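Local structure of Rho guanine nucleotide exchange factor 12 (Homo sapiens, 1TXD) at residues 133-136 and 137-141; 144-147 and 148-152; 63-66 and 67-71; 126-129 and 130-134. The protein acts as a guanine nucleotide exchange factor for the small GTPase RhoA, here seen as its catalytic DH domain joined to the following PH domain. The protein carries 1 engineered substitution. All coordinates share one frame; numbering follows the deposited sequence.

Contact 1 (133-136 and 137-141); sequences EMIK and SRQKK
Met134 and Arg138, one turn apart, lie alongside each other, their ends on the same side, with the thioether sulfur resting against the aliphatic part of the arginine. The closest approach of the two side chains, 3.8 Å, lies between Met134 SD and Arg138 CD. The methionine gets there by a fold in its own chain: CG stands anti to the backbone N (chi1 -178°), and a bend at chi2 of 50° brings SD alongside Arg138. The same sulfur also lies 3.5 Å from Ser137 OG. That hydroxyl stands between its own backbone N and carbonyl carbon and comes within 3.2 Å of Met134 O, a probable hydrogen bond, though the proton could be given elsewhere. Met134 O already accepts the amide of Arg138, with the N of Arg138 at 2.9 Å from it.

All of this belongs to the last turns of helix 128-141 in the DH domain, the helical bundle of Rho exchange factors, and illustrates i to i+3 and i to i+4 pairing along one helix. Successive i to i+4 backbone bonds join Ser137 N to Glu133 O, Gln139 N to Ile135 O and Lys140 N to Lys136 O. Ile135 and Gln139 repeat the parallel arrangement on another flank. There the amide oxygen OE1 of Gln139 sits alongside the branch methyl CG2 of Ile135, 3.7 Å away, while Gln139 CG packs on Ile135 O at 3.2 Å. Ile135 is buried against Ile68 of helix 62-69, and both Arg138 and Gln139 rest on Phe145 of helix 143-154.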
loop_
_atom_site.group_PDB
_atom_site.type_symbol
_atom_site.label_atom_id
_atom_site.label_comp_id
_atom_site.label_asym_id
_atom_site.label_seq_id
_atom_site.Cartn_x
_atom_site.Cartn_y
_atom_site.Cartn_z
ATOM N N GLU A 133 2.270 4.875 10.652
ATOM C CA GLU A 133 3.450 5.517 11.182
ATOM C C GLU A 133 3.039 6.720 11.967
ATOM O O GLU A 133 3.681 7.038 12.948
ATOM C CB GLU A 133 4.479 5.830 10.070
ATOM C CG GLU A 133 5.426 6.971 10.445
ATOM C CD GLU A 133 6.497 6.554 11.406
ATOM O OE1 GLU A 133 6.978 5.369 11.269
ATOM O OE2 GLU A 133 6.887 7.428 12.254
ATOM N N MET A 134 1.946 7.355 11.583
ATOM C CA MET A 134 1.435 8.488 12.321
ATOM C C MET A 134 0.851 8.038 13.665
ATOM O O MET A 134 0.988 8.702 14.632
ATOM C CB MET A 134 0.362 9.207 11.517
ATOM C CG MET A 134 -0.188 10.386 12.126
ATOM S SD MET A 134 1.040 11.556 12.732
ATOM C CE MET A 134 1.143 12.773 11.312
ATOM N N ILE A 135 0.127 6.930 13.687
ATOM C CA ILE A 135 -0.320 6.310 14.922
ATOM C C ILE A 135 0.854 6.073 15.871
ATOM O O ILE A 135 0.759 6.521 16.980
ATOM C CB ILE A 135 -1.111 4.999 14.642
ATOM C CG1 ILE A 135 -2.409 5.275 13.877
ATOM C CG2 ILE A 135 -1.347 4.174 15.907
ATOM C CD1 ILE A 135 -2.860 3.988 13.138
ATOM N N LYS A 136 1.957 5.411 15.441
ATOM C CA LYS A 136 3.119 5.239 16.283
ATOM C C LYS A 136 3.726 6.536 16.763
ATOM O O LYS A 136 4.152 6.614 17.910
ATOM C CB LYS A 136 4.268 4.482 15.570
ATOM C CG LYS A 136 3.998 3.021 15.259
ATOM C CD LYS A 136 5.298 2.182 15.417
ATOM C CE LYS A 136 6.269 2.437 14.263
ATOM N NZ LYS A 136 7.675 1.849 14.481
ATOM N N SER A 137 3.799 7.545 15.883
ATOM C CA SER A 137 4.458 8.777 16.254
ATOM C C SER A 137 3.575 9.512 17.235
ATOM O O SER A 137 4.108 10.067 18.168
ATOM C CB SER A 137 4.896 9.658 15.057
ATOM O OG SER A 137 3.811 10.270 14.409
ATOM N N ARG A 138 2.265 9.489 17.101
ATOM C CA ARG A 138 1.433 10.154 18.154
ATOM C C ARG A 138 1.464 9.342 19.451
ATOM O O ARG A 138 1.429 9.905 20.515
ATOM C CB ARG A 138 0.025 10.446 17.706
ATOM C CG ARG A 138 -0.176 11.337 16.438
ATOM C CD ARG A 138 0.681 12.532 16.365
ATOM N NE ARG A 138 0.538 13.464 17.444
ATOM C CZ ARG A 138 1.392 14.448 17.642
ATOM N NH1 ARG A 138 2.414 14.570 16.845
ATOM N NH2 ARG A 138 1.211 15.324 18.624
ATOM N N GLN A 139 1.586 8.013 19.386
ATOM C CA GLN A 139 1.641 7.225 20.612
ATOM C C GLN A 139 2.911 7.634 21.404
ATOM O O GLN A 139 2.902 7.747 22.671
ATOM C CB GLN A 139 1.663 5.695 20.300
ATOM C CG GLN A 139 0.275 5.214 19.865
ATOM C CD GLN A 139 0.198 3.793 19.474
ATOM O OE1 GLN A 139 0.997 3.286 18.643
ATOM N NE2 GLN A 139 -0.735 3.115 20.074
ATOM N N LYS A 140 3.982 7.868 20.634
ATOM C CA LYS A 140 5.309 8.122 21.134
ATOM C C LYS A 140 5.478 9.549 21.719
ATOM O O LYS A 140 6.259 9.748 22.647
ATOM C CB LYS A 140 6.317 7.859 19.992
ATOM C CG LYS A 140 7.773 8.193 20.307
ATOM C CD LYS A 140 8.621 8.392 19.002
ATOM C CE LYS A 140 9.682 9.520 19.164
ATOM N NZ LYS A 140 11.096 8.999 19.242
ATOM N N LYS A 141 4.712 10.507 21.207
ATOM C CA LYS A 141 4.863 11.891 21.572
ATOM C C LYS A 141 3.725 12.430 22.378
ATOM O O LYS A 141 3.907 13.422 23.046
ATOM C CB LYS A 141 4.870 12.757 20.346
ATOM C CG LYS A 141 6.120 12.755 19.554
ATOM C CD LYS A 141 5.676 13.024 18.092
ATOM C CE LYS A 141 6.772 13.434 17.287
ATOM N NZ LYS A 141 6.518 13.392 15.889
#

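Contact 2 (144-147 and 148-152)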
loop_
_atom_site.group_PDB
_atom_site.type_symbol
_atom_site.label_atom_id
_atom_site.label_comp_id
_atom_site.label_asym_id
_atom_site.label_seq_id
_atom_site.Cartn_x
_atom_site.Cartn_y
_atom_site.Cartn_z
ATOM N N ARG A 144 -1.970 11.729 25.651
ATOM C CA ARG A 144 -3.421 11.711 25.563
ATOM C C ARG A 144 -3.900 10.768 24.473
ATOM O O ARG A 144 -4.962 10.157 24.614
ATOM C CB ARG A 144 -3.975 13.098 25.322
ATOM C CG ARG A 144 -3.311 14.159 26.136
ATOM C CD ARG A 144 -4.097 15.433 26.246
ATOM N NE ARG A 144 -5.530 15.210 26.427
ATOM C CZ ARG A 144 -6.493 15.773 25.680
ATOM N NH1 ARG A 144 -6.189 16.591 24.655
ATOM N NH2 ARG A 144 -7.774 15.506 25.948
ATOM N N PHE A 145 -3.096 10.610 23.408
ATOM C CA PHE A 145 -3.481 9.745 22.314
ATOM C C PHE A 145 -3.058 8.304 22.629
ATOM O O PHE A 145 -3.747 7.344 22.263
ATOM C CB PHE A 145 -2.827 10.213 21.021
ATOM C CG PHE A 145 -3.123 9.333 19.851
ATOM C CD1 PHE A 145 -4.350 9.399 19.221
ATOM C CD2 PHE A 145 -2.193 8.429 19.396
ATOM C CE1 PHE A 145 -4.652 8.600 18.148
ATOM C CE2 PHE A 145 -2.473 7.636 18.317
ATOM C CZ PHE A 145 -3.711 7.720 17.680
ATOM N N GLN A 146 -1.906 8.139 23.272
ATOM C CA GLN A 146 -1.537 6.806 23.772
ATOM C C GLN A 146 -2.665 6.276 24.688
ATOM O O GLN A 146 -3.106 5.114 24.571
ATOM C CB GLN A 146 -0.190 6.818 24.491
ATOM C CG GLN A 146 0.510 5.469 24.497
ATOM C CD GLN A 146 -0.038 4.547 25.577
ATOM O OE1 GLN A 146 -0.577 5.031 26.555
ATOM N NE2 GLN A 146 0.004 3.234 25.341
ATOM N N THR A 147 -3.117 7.120 25.607
ATOM C CA THR A 147 -4.186 6.718 26.511
ATOM C C THR A 147 -5.414 6.356 25.722
ATOM O O THR A 147 -5.962 5.263 25.868
ATOM C CB THR A 147 -4.525 7.838 27.530
ATOM O OG1 THR A 147 -3.405 8.080 28.382
ATOM C CG2 THR A 147 -5.615 7.379 28.544
ATOM N N PHE A 148 -5.841 7.268 24.865
ATOM C CA PHE A 148 -7.031 7.031 24.030
ATOM C C PHE A 148 -6.979 5.700 23.309
ATOM O O PHE A 148 -7.905 4.957 23.398
ATOM C CB PHE A 148 -7.290 8.141 23.021
ATOM C CG PHE A 148 -8.387 7.785 22.036
ATOM C CD1 PHE A 148 -9.709 8.039 22.340
ATOM C CD2 PHE A 148 -8.102 7.095 20.908
ATOM C CE1 PHE A 148 -10.728 7.679 21.485
ATOM C CE2 PHE A 148 -9.114 6.721 20.038
ATOM C CZ PHE A 148 -10.435 7.020 20.346
ATOM N N VAL A 149 -5.878 5.405 22.630
ATOM C CA VAL A 149 -5.756 4.235 21.835
ATOM C C VAL A 149 -5.789 2.999 22.704
ATOM O O VAL A 149 -6.507 2.064 22.381
ATOM C CB VAL A 149 -4.490 4.266 20.982
ATOM C CG1 VAL A 149 -4.114 2.851 20.462
ATOM C CG2 VAL A 149 -4.695 5.204 19.832
ATOM N N GLN A 150 -5.052 3.005 23.827
ATOM C CA GLN A 150 -5.059 1.856 24.726
ATOM C C GLN A 150 -6.437 1.622 25.297
ATOM O O GLN A 150 -6.888 0.493 25.381
ATOM C CB GLN A 150 -4.049 2.028 25.861
ATOM C CG GLN A 150 -3.858 0.768 26.726
ATOM C CD GLN A 150 -2.929 1.011 27.889
ATOM O OE1 GLN A 150 -2.146 1.976 27.877
ATOM N NE2 GLN A 150 -3.011 0.147 28.917
ATOM N N ASP A 151 -7.114 2.666 25.742
ATOM C CA ASP A 151 -8.485 2.468 26.184
ATOM C C ASP A 151 -9.347 1.850 25.060
ATOM O O ASP A 151 -10.015 0.802 25.263
ATOM C CB ASP A 151 -9.054 3.765 26.665
ATOM C CG ASP A 151 -10.420 3.604 27.281
ATOM O OD1 ASP A 151 -11.397 4.046 26.648
ATOM O OD2 ASP A 151 -10.627 3.054 28.387
ATOM N N ALA A 152 -9.266 2.414 23.846
ATOM C CA ALA A 152 -10.177 2.001 22.788
ATOM C C ALA A 152 -9.971 0.541 22.435
ATOM O O ALA A 152 -10.971 -0.170 22.210
ATOM C CB ALA A 152 -10.031 2.855 21.550
#
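Four consecutive i to i+4 bonds carry the backbone from Arg144-Thr147 into Phe148-Asp151, and the straightest of them joins Asp151 N to Thr147 O at 2.8 Å with an N-H...O angle of 178°. The first is less well aligned: Phe148 N reaches Arg144 O from above the carbonyl plane. Among the side chains, the defining pair is Phe145 and Val149. One methyl of the valine, CG2, lies over a face of the phenylalanine ring, 3.7 Å from its centroid and offset toward the rim on the side of CZ, a CH-pi contact. The ring is brought under the methyl by a first torsion that sets CG of Phe145 anti to its N (chi1 177°), while Val149 CG2 lies beside its own backbone N and also touches Phe145 O at 3.4 Å. Replacing Phe145 by an alanine would probably leave Val149 CG2 without its aromatic partner and open a gap toward Arg138 and Gln139.

On a more exposed flank the amides of Gln146 and Gln150 meet obliquely, their planes 64° apart, with Gln146 NE2 3.6 Å from Gln150 OE1. Thr147 turns its hydroxyl back along the helix, where OG1 bonds to Ser143 O. The whole stretch is part of helix 143-154 in the DH domain. Phe148 presses on Arg53, Val54 and Glu57 of the long helix 20-57, and Ala152 meets Phe50 there, whereas Phe145 and Val149 lean on the preceding helix 128-141.

Contact 3 (63-66 and 67-71)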
loop_
_atom_site.group_PDB
_atom_site.type_symbol
_atom_site.label_atom_id
_atom_site.label_comp_id
_atom_site.label_asym_id
_atom_site.label_seq_id
_atom_site.Cartn_x
_atom_site.Cartn_y
_atom_site.Cartn_z
ATOM N N SER A 63 -4.869 17.634 10.477
ATOM C CA SER A 63 -3.934 16.917 9.603
ATOM C C SER A 63 -3.573 15.492 10.084
ATOM O O SER A 63 -3.343 14.576 9.295
ATOM C CB SER A 63 -2.698 17.758 9.479
ATOM O OG SER A 63 -1.780 17.027 8.725
ATOM N N GLU A 64 -3.490 15.321 11.396
ATOM C CA GLU A 64 -3.258 14.015 12.019
ATOM C C GLU A 64 -4.420 13.105 11.785
ATOM O O GLU A 64 -4.197 11.982 11.471
ATOM C CB GLU A 64 -2.996 14.155 13.532
ATOM C CG GLU A 64 -1.698 14.835 13.865
ATOM C CD GLU A 64 -1.614 15.420 15.232
ATOM O OE1 GLU A 64 -2.659 15.677 15.956
ATOM O OE2 GLU A 64 -0.538 15.935 15.516
ATOM N N LEU A 65 -5.670 13.553 12.091
ATOM C CA LEU A 65 -6.858 12.858 11.644
ATOM C C LEU A 65 -6.809 12.333 10.192
ATOM O O LEU A 65 -7.139 11.146 9.917
ATOM C CB LEU A 65 -8.052 13.768 11.719
ATOM C CG LEU A 65 -8.563 13.954 13.123
ATOM C CD1 LEU A 65 -9.635 14.990 13.129
ATOM C CD2 LEU A 65 -9.154 12.633 13.667
ATOM N N ARG A 66 -6.484 13.237 9.283
ATOM C CA ARG A 66 -6.379 12.917 7.872
ATOM C C ARG A 66 -5.302 11.940 7.583
ATOM O O ARG A 66 -5.511 11.005 6.803
ATOM C CB ARG A 66 -6.144 14.179 7.050
ATOM C CG ARG A 66 -5.932 13.943 5.607
ATOM C CD ARG A 66 -6.085 15.178 4.713
ATOM N NE ARG A 66 -5.609 16.444 5.275
ATOM C CZ ARG A 66 -4.355 16.813 5.367
ATOM N NH1 ARG A 66 -3.397 16.033 4.912
ATOM N NH2 ARG A 66 -4.048 17.981 5.888
ATOM N N LYS A 67 -4.169 12.098 8.248
ATOM C CA LYS A 67 -3.070 11.179 7.997
ATOM C C LYS A 67 -3.412 9.789 8.621
ATOM O O LYS A 67 -2.972 8.800 8.101
ATOM C CB LYS A 67 -1.778 11.706 8.589
ATOM C CG LYS A 67 -0.993 12.627 7.664
ATOM C CD LYS A 67 -0.218 11.776 6.588
ATOM C CE LYS A 67 0.468 12.660 5.637
ATOM N NZ LYS A 67 0.995 11.991 4.351
ATOM N N ILE A 68 -4.254 9.715 9.675
ATOM C CA ILE A 68 -4.491 8.375 10.306
ATOM C C ILE A 68 -5.668 7.599 9.623
ATOM O O ILE A 68 -5.477 6.461 9.191
ATOM C CB ILE A 68 -4.657 8.495 11.807
ATOM C CG1 ILE A 68 -3.293 8.943 12.419
ATOM C CG2 ILE A 68 -5.100 7.167 12.394
ATOM C CD1 ILE A 68 -3.352 9.136 13.863
ATOM N N PHE A 69 -6.762 8.311 9.397
ATOM C CA PHE A 69 -8.049 7.776 8.941
ATOM C C PHE A 69 -8.488 8.107 7.534
ATOM O O PHE A 69 -9.436 7.495 7.017
ATOM C CB PHE A 69 -9.160 8.323 9.890
ATOM C CG PHE A 69 -8.999 7.886 11.306
ATOM C CD1 PHE A 69 -9.159 6.522 11.651
ATOM C CD2 PHE A 69 -8.710 8.829 12.320
ATOM C CE1 PHE A 69 -8.971 6.095 12.994
ATOM C CE2 PHE A 69 -8.510 8.429 13.663
ATOM C CZ PHE A 69 -8.682 7.067 14.018
ATOM N N SER A 70 -7.876 9.136 6.941
ATOM C CA SER A 70 -8.117 9.543 5.552
ATOM C C SER A 70 -9.569 9.460 5.203
ATOM O O SER A 70 -10.476 10.161 5.814
ATOM C CB SER A 70 -7.168 8.773 4.606
ATOM O OG SER A 70 -7.432 7.333 4.593
ATOM N N ASN A 71 -9.851 8.617 4.229
ATOM C CA ASN A 71 -11.196 8.503 3.648
ATOM C C ASN A 71 -11.945 7.305 4.185
ATOM O O ASN A 71 -12.750 6.768 3.491
ATOM C CB ASN A 71 -11.149 8.457 2.132
ATOM C CG ASN A 71 -10.579 7.176 1.622
ATOM O OD1 ASN A 71 -9.845 6.521 2.332
ATOM N ND2 ASN A 71 -11.022 6.736 0.448
HETATM O O HOH W 1 -9.443 11.603 7.992
#
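Leu65 and Phe69 make an i to i+4 contact near the C-terminal end of the short helix 62-69, where that helix packs on the long helix 20-57. Their side chains cross, and Leu65 CD2 meets Phe69 CD2 at 4.1 Å, at one of the two ring carbons next to CG. Phe69 CG lies anti to its carbonyl carbon (chi1 -62°), which keeps this side of the ring beside Leu65 O, which lies 3.7 Å from Phe69 CD2. The preceding residue, Ile68, sets its CG2 over the centre of one face of the Phe69 ring, 3.7 Å above the plane.

The helix belongs to the DH bundle, in which Phe69 meets Tyr51 edge-to-face and Leu65 leans on Tyr51 and Val54. Its end is marked by Ser70, which has a positive phi of 40° and whose amide makes a weak bond to Arg66 O. Leu65 O is gripped more than once: Phe69 N donates to it at 2.9 Å, Ile68 N adds a weak bond, and a water gives it a hydrogen bond at 3.0 Å. The same water also donates to Ser70 O at 2.8 Å, tying the last turn to the chain beyond it. On another flank, Lys67 CB packs against Ser63 O at 3.3 Å.

Contact 4 (126-129 and 130-134); sequences SNQP and FALEM
Gln128 O is gripped by two amides one residue apart: Leu132 N at 2.9 Å and, in a weak bond with an N-H...O angle of 124°, Ala131 N. Ala131 N also donates to Asn127 O at 2.8 Å, in the plane of that carbonyl, so the N-terminal turn of this DH-bundle helix, which runs on to 141, has a bifurcated donor. Pro129 lies within this turn, and its carbonyl accepts the amide of Glu133.

Asn127 and Phe130 cross at about a right angle, although amide and ring planes are only 18° apart. OD1 of Asn127 touches Phe130 CB at 3.5 Å, while ND2 of the same amide bonds to Lys67 O on helix 62-69. The Phe130 ring also takes a cation-pi contact from Lys67 and rests on Gln222 and Glu225 of helix 191-230. A serine in place of Phe130 would probably strip Lys67 of its aromatic partner and open a gap between this turn and helix 191-230. On another flank Gln128 and Leu132 extend together, the glutamine straight beyond CG, with Gln128 CG 4.1 Å from Leu132 CG. At the ring's edge, near its plane, Ser126 O lies 4.0 Å from Phe130 CD2.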
loop_
_atom_site.group_PDB
_atom_site.type_symbol
_atom_site.label_atom_id
_atom_site.label_comp_id
_atom_site.label_asym_id
_atom_site.label_seq_id
_atom_site.Cartn_x
_atom_site.Cartn_y
_atom_site.Cartn_z
ATOM N N SER A 126 -3.598 2.968 0.169
ATOM C CA SER A 126 -2.257 3.468 -0.198
ATOM C C SER A 126 -1.751 4.365 0.920
ATOM O O SER A 126 -0.593 4.492 1.110
ATOM C CB SER A 126 -2.283 4.241 -1.537
ATOM O OG SER A 126 -3.028 5.451 -1.411
ATOM N N ASN A 127 -2.673 4.925 1.684
ATOM C CA ASN A 127 -2.355 5.675 2.866
ATOM C C ASN A 127 -1.934 4.919 4.121
ATOM O O ASN A 127 -1.414 5.553 5.090
ATOM C CB ASN A 127 -3.558 6.507 3.332
ATOM C CG ASN A 127 -3.132 7.613 4.280
ATOM O OD1 ASN A 127 -2.165 8.249 4.023
ATOM N ND2 ASN A 127 -3.785 7.753 5.415
ATOM N N GLN A 128 -2.169 3.611 4.102
ATOM C CA GLN A 128 -1.932 2.758 5.221
ATOM C C GLN A 128 -0.550 2.902 5.852
ATOM O O GLN A 128 -0.503 2.990 7.058
ATOM C CB GLN A 128 -2.208 1.285 4.870
ATOM C CG GLN A 128 -1.809 0.331 6.015
ATOM C CD GLN A 128 -2.265 -1.077 5.747
ATOM O OE1 GLN A 128 -3.431 -1.305 5.472
ATOM N NE2 GLN A 128 -1.343 -2.009 5.774
ATOM N N PRO A 129 0.550 2.895 5.102
ATOM C CA PRO A 129 1.867 3.015 5.721
ATOM C C PRO A 129 2.017 4.411 6.371
ATOM O O PRO A 129 2.659 4.558 7.429
ATOM C CB PRO A 129 2.866 2.849 4.555
ATOM C CG PRO A 129 2.107 2.445 3.333
ATOM C CD PRO A 129 0.624 2.756 3.646
ATOM N N PHE A 130 1.461 5.437 5.736
ATOM C CA PHE A 130 1.506 6.745 6.359
ATOM C C PHE A 130 0.682 6.665 7.647
ATOM O O PHE A 130 1.061 7.270 8.644
ATOM C CB PHE A 130 0.994 7.919 5.450
ATOM C CG PHE A 130 1.761 8.051 4.162
ATOM C CD1 PHE A 130 2.953 8.757 4.106
ATOM C CD2 PHE A 130 1.283 7.468 2.996
ATOM C CE1 PHE A 130 3.677 8.845 2.942
ATOM C CE2 PHE A 130 2.016 7.579 1.807
ATOM C CZ PHE A 130 3.192 8.274 1.775
ATOM N N ALA A 131 -0.434 5.956 7.637
ATOM C CA ALA A 131 -1.405 6.114 8.773
ATOM C C ALA A 131 -0.830 5.322 9.964
ATOM O O ALA A 131 -0.848 5.776 11.083
ATOM C CB ALA A 131 -2.771 5.663 8.405
ATOM N N LEU A 132 -0.113 4.239 9.677
ATOM C CA LEU A 132 0.374 3.365 10.740
ATOM C C LEU A 132 1.557 4.051 11.402
ATOM O O LEU A 132 1.862 3.801 12.542
ATOM C CB LEU A 132 0.822 1.998 10.178
ATOM C CG LEU A 132 -0.270 1.023 9.709
ATOM C CD1 LEU A 132 0.240 -0.334 9.603
ATOM C CD2 LEU A 132 -1.536 0.995 10.575
ATOM N N GLU A 133 2.270 4.875 10.652
ATOM C CA GLU A 133 3.450 5.517 11.182
ATOM C C GLU A 133 3.039 6.720 11.967
ATOM O O GLU A 133 3.681 7.038 12.948
ATOM C CB GLU A 133 4.479 5.830 10.070
ATOM C CG GLU A 133 5.426 6.971 10.445
ATOM C CD GLU A 133 6.497 6.554 11.406
ATOM O OE1 GLU A 133 6.978 5.369 11.269
ATOM O OE2 GLU A 133 6.887 7.428 12.254
ATOM N N MET A 134 1.946 7.355 11.583
ATOM C CA MET A 134 1.435 8.488 12.321
ATOM C C MET A 134 0.851 8.038 13.665
ATOM O O MET A 134 0.988 8.702 14.632
ATOM C CB MET A 134 0.362 9.207 11.517
ATOM C CG MET A 134 -0.188 10.386 12.126
ATOM S SD MET A 134 1.040 11.556 12.732
ATOM C CE MET A 134 1.143 12.773 11.312
#

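Overall arrangement
Each of the four contacts is a local pairing within one helix or at its end; packing between the helices then joins them in the DH domain. Contacts 1 and 4 are successive turns of helix 128-141, sharing Glu133 and Met134, with centres about 11 Å apart. Contact 3, on helix 62-69, meets both: Met134 CG lies 3.4 Å from Ile68 CG1, and the centres of contacts 3 and 4 lie about 9 Å apart. Helix 143-154 follows 128-141, and contact 2 packs against contact 1, where Arg138 CB comes 3.4 Å from Phe145 CD2. Contacts 2 and 4 do not touch, their nearest atoms about 5 Å apart. Along the chain, contact 3 comes first, then 4, 1 and 2.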